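PDB 1UCR: protein DsvD from Desulfovibrio vulgaris, which is of unknown function but may play an essential role in dissimilatory sulfite reduction, and carries a winged-helix motif that suggests possible binding to DNA. Local coordinates for residues Ala4-Lys7 with Val8-Leu12; Tyr23-Asp26 with Phe27-Leu30. One frame throughout, in Å; residues are numbered along the deposited sequence.

Interaction 1. Residues Ala4-Lys7 with Val8-Leu12; sequences AKQK and VVDFL. With SO4 (sulfate ion), chain F.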
# COMPACT_ATOMS: atom_id res chain seq x y z
N ALA B 4 -7.46 -14.84 1.44
CA ALA B 4 -6.07 -15.16 1.17
C ALA B 4 -5.24 -13.92 0.90
O ALA B 4 -4.08 -13.81 1.34
CB ALA B 4 -5.92 -16.13 -0.02
N LYS B 5 -5.83 -12.96 0.17
CA LYS B 5 -5.15 -11.69 -0.04
C LYS B 5 -5.03 -10.88 1.23
O LYS B 5 -3.98 -10.28 1.49
CB LYS B 5 -5.91 -10.93 -1.13
CG LYS B 5 -5.68 -11.56 -2.51
CD LYS B 5 -6.48 -10.76 -3.53
CE LYS B 5 -6.28 -11.41 -4.88
NZ LYS B 5 -7.10 -10.77 -5.92
N GLN B 6 -6.08 -10.85 2.06
CA GLN B 6 -6.03 -10.14 3.30
C GLN B 6 -4.93 -10.69 4.22
O GLN B 6 -4.26 -9.92 4.92
CB GLN B 6 -7.40 -10.21 4.03
CG GLN B 6 -7.40 -9.33 5.29
CD GLN B 6 -7.33 -7.88 4.81
OE1 GLN B 6 -8.20 -7.41 4.09
NE2 GLN B 6 -6.30 -7.14 5.18
N LYS B 7 -4.70 -12.00 4.18
CA LYS B 7 -3.62 -12.59 5.01
C LYS B 7 -2.25 -12.12 4.55
O LYS B 7 -1.35 -11.89 5.38
CB LYS B 7 -3.73 -14.12 4.93
CG LYS B 7 -4.93 -14.67 5.75
CD LYS B 7 -4.97 -16.21 5.75
CE LYS B 7 -6.18 -16.66 6.58
NZ LYS B 7 -6.30 -18.13 6.67
N VAL B 8 -2.04 -11.96 3.23
CA VAL B 8 -0.77 -11.35 2.75
C VAL B 8 -0.62 -9.94 3.30
O VAL B 8 0.44 -9.58 3.83
CB VAL B 8 -0.77 -11.36 1.23
CG1 VAL B 8 0.37 -10.54 0.63
CG2 VAL B 8 -0.73 -12.80 0.71
N VAL B 9 -1.68 -9.11 3.09
CA VAL B 9 -1.58 -7.73 3.55
C VAL B 9 -1.32 -7.67 5.06
O VAL B 9 -0.49 -6.89 5.55
CB VAL B 9 -2.85 -6.97 3.19
CG1 VAL B 9 -2.91 -5.58 3.79
CG2 VAL B 9 -2.94 -6.86 1.67
N ASP B 10 -2.07 -8.51 5.83
CA ASP B 10 -1.90 -8.45 7.29
C ASP B 10 -0.48 -8.85 7.71
O ASP B 10 0.08 -8.26 8.64
CB ASP B 10 -2.86 -9.39 8.00
CG ASP B 10 -4.34 -8.94 7.92
OD1 ASP B 10 -4.59 -7.80 7.46
OD2 ASP B 10 -5.20 -9.75 8.28
N PHE B 11 0.12 -9.84 7.07
CA PHE B 11 1.48 -10.18 7.40
C PHE B 11 2.42 -9.01 7.18
O PHE B 11 3.26 -8.65 8.00
CB PHE B 11 1.90 -11.43 6.55
CG PHE B 11 3.42 -11.64 6.74
CD1 PHE B 11 3.89 -12.19 7.94
CD2 PHE B 11 4.32 -11.29 5.78
CE1 PHE B 11 5.27 -12.38 8.11
CE2 PHE B 11 5.71 -11.46 5.91
CZ PHE B 11 6.15 -11.98 7.14
N LEU B 12 2.30 -8.36 6.00
CA LEU B 12 3.19 -7.28 5.60
C LEU B 12 2.98 -6.03 6.45
O LEU B 12 3.95 -5.33 6.72
CB LEU B 12 2.99 -6.97 4.13
CG LEU B 12 3.44 -8.08 3.17
CD1 LEU B 12 3.06 -7.67 1.73
CD2 LEU B 12 4.95 -8.32 3.27
S SO4 F . -10.39 -9.74 -4.13
O1 SO4 F . -9.64 -10.70 -5.00
O2 SO4 F . -11.76 -10.20 -4.04
O3 SO4 F . -10.46 -8.41 -4.79
O4 SO4 F . -9.62 -9.57 -2.89

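Interaction 2. Residues Tyr23-Asp26 with Phe27-Leu30; sequences YFND and FTDL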
# COMPACT_ATOMS: atom_id res chain seq x y z
N TYR B 23 10.66 -12.32 -0.18
CA TYR B 23 10.72 -13.20 -1.34
C TYR B 23 9.40 -13.86 -1.65
O TYR B 23 8.62 -14.12 -0.75
CB TYR B 23 11.75 -14.34 -1.08
CG TYR B 23 13.15 -13.78 -0.98
CD1 TYR B 23 13.84 -13.81 0.24
CD2 TYR B 23 13.81 -13.25 -2.08
CE1 TYR B 23 15.15 -13.31 0.31
CE2 TYR B 23 15.06 -12.74 -2.03
CZ TYR B 23 15.73 -12.78 -0.80
OH TYR B 23 17.00 -12.22 -0.76
N PHE B 24 9.22 -14.23 -2.92
CA PHE B 24 8.08 -15.09 -3.25
C PHE B 24 7.97 -16.26 -2.30
O PHE B 24 6.91 -16.56 -1.77
CB PHE B 24 8.30 -15.58 -4.70
CG PHE B 24 7.21 -16.59 -5.08
CD1 PHE B 24 5.86 -16.21 -5.16
CD2 PHE B 24 7.50 -17.91 -5.30
CE1 PHE B 24 4.87 -17.13 -5.46
CE2 PHE B 24 6.52 -18.86 -5.65
CZ PHE B 24 5.19 -18.46 -5.72
N ASN B 25 9.08 -16.94 -1.99
CA ASN B 25 9.05 -18.12 -1.16
C ASN B 25 8.81 -17.80 0.30
O ASN B 25 8.42 -18.68 1.05
CB ASN B 25 10.34 -18.94 -1.31
CG ASN B 25 10.45 -19.69 -2.59
OD1 ASN B 25 9.54 -19.75 -3.40
ND2 ASN B 25 11.61 -20.29 -2.78
N ASP B 26 8.99 -16.53 0.74
CA ASP B 26 8.51 -16.19 2.07
C ASP B 26 6.99 -16.34 2.17
O ASP B 26 6.47 -16.76 3.19
CB ASP B 26 8.89 -14.75 2.45
CG ASP B 26 10.36 -14.58 2.85
OD1 ASP B 26 10.84 -15.38 3.68
OD2 ASP B 26 10.96 -13.62 2.36
N PHE B 27 6.29 -16.01 1.07
CA PHE B 27 4.81 -16.11 1.09
C PHE B 27 4.38 -17.56 0.99
O PHE B 27 3.44 -17.99 1.68
CB PHE B 27 4.21 -15.27 -0.04
CG PHE B 27 4.52 -13.81 0.14
CD1 PHE B 27 5.56 -13.24 -0.57
CD2 PHE B 27 3.80 -13.02 1.06
CE1 PHE B 27 5.91 -11.92 -0.37
CE2 PHE B 27 4.12 -11.69 1.21
CZ PHE B 27 5.18 -11.14 0.49
N THR B 28 5.05 -18.36 0.14
CA THR B 28 4.70 -19.78 0.14
C THR B 28 5.03 -20.43 1.48
O THR B 28 4.31 -21.35 1.92
CB THR B 28 5.33 -20.52 -1.06
OG1 THR B 28 6.75 -20.42 -1.00
CG2 THR B 28 4.84 -19.97 -2.39
N ASP B 29 6.09 -19.97 2.16
CA ASP B 29 6.38 -20.47 3.53
C ASP B 29 5.25 -20.19 4.50
O ASP B 29 4.95 -20.97 5.38
CB ASP B 29 7.64 -19.79 4.04
CG ASP B 29 8.96 -20.33 3.55
OD1 ASP B 29 8.99 -21.41 2.93
OD2 ASP B 29 9.97 -19.67 3.87
N LEU B 30 4.64 -19.00 4.36
CA LEU B 30 3.56 -18.60 5.24
C LEU B 30 2.27 -19.29 4.94
O LEU B 30 1.46 -19.45 5.86
CB LEU B 30 3.30 -17.08 5.14
CG LEU B 30 4.42 -16.21 5.73
CD1 LEU B 30 4.18 -14.77 5.30
CD2 LEU B 30 4.46 -16.31 7.26

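Interaction 1. Residues Ala4-Lys7 with Val8-Leu12
Gln6 and Asp10 form an i to i+4 side-chain pair on helix 3-12, the first helix of the winged-helix domain. Their side chains meet at an angle, with the amide and carboxylate planes turned 34° apart. Gln6 NE2 donates to Asp10 OD1 at 2.9 Å. The donor stands above the carboxylate plane, 41° out of it, so the bond is not an in-plane one. Gln6 reaches this place by two torsions. CG lies anti to the backbone N, and the chain then bends at chi2 (68°), which turns the amide along the helix toward Asp10. The same two residues are joined through the backbone, where Asp10 N donates to Gln6 O at 2.8 Å. Gln6 NE2 also passes 4.0 Å from Val9 CG1, and it donates to Glu50 of the second subunit.

Val8 and Val9 lean on the preceding turn. Val8 CG2 lies 3.6 Å from Ala4 O, and Val9 CG2 lies 3.6 Å from Lys5 O. The backbone bond from Val9 N to Lys5 O is nearly straight, while the one from Val8 N to Ala4 O is weak. Val8 packs on Leu43 of helix 36-48.

Lys5 runs away from this turn, extended beyond CG. Its NZ donates to O1 of a sulfate ion at 2.7 Å. Glu2 N binds the same ion, which probably came from the crystallisation liquor.

The chemistry is thus divided round the helix. Val8 faces the helices of the core, and Val9 lies beside the subunit contact. A neutral amide links the Asp10 carboxylate to the subunit interface, and its two acidic partners probably polarise its N-H groups.

Interaction 2. Residues Tyr23-Asp26 with Phe27-Leu30
Thr28 lies against Phe24 and Asn25 on the short helix 24-30, which follows directly on strand 22-23. Its methyl CG2 sits over one face of the Phe24 ring, 4.1 Å from the centroid and 29° off the normal, a CH-pi contact. Its hydroxyl OG1 donates to Asn25 O at 3.2 Å. Chi1 of 60° places OG1 between the backbone N and the carbonyl carbon and leaves CG2 for the ring. Asp29 N donates to Asn25 O at 2.9 Å from the same face of the carbonyl plane. Phe24 O is also shared, by Thr28 N and Phe27 N. Phe27 brings its ring edge near that oxygen, and its CD1 comes within 3.2 Å of Tyr23 O.

Further out, Asp26 OD2 accepts from Tyr23 N at 2.9 Å, the N3 half of a capping box. Phe24 is held from outside by Val39 and Leu43 of helix 36-48, with Lys40 in a cation-pi contact. Its backbone pairs with Thr61, joining the helix start to strand 60-65.

Asp26 OD1 and Asp29 OD2 stand 4.4 Å apart, probably unfavourably. Asp26 lies in the first turn, where the helix start would probably favour its charge. Asp29, near the helix end, would gain no such help.

How the interactions relate
Both interactions are single-helix contacts, and each is partly buried. They meet directly: Phe11 CD2 is 3.5 Å from Leu30 CD1, and Leu12 and Val8 reach the Phe27 ring. Helix 3-12 and helix 24-30 therefore share an apolar seam, and both also rest on helix 36-48, consistent with the three-helix core of a winged-helix fold. Their outer faces differ. Interaction 1 turns the amide of Gln6 toward the second subunit. Interaction 2 touches no other chain of the assembly; it uses a threonine hydroxyl and shared backbone carbonyls at a helix start beside the sheet. Aromatic rings dominate the buried side of 23-30, whereas valines and a leucine fill that of 4-12.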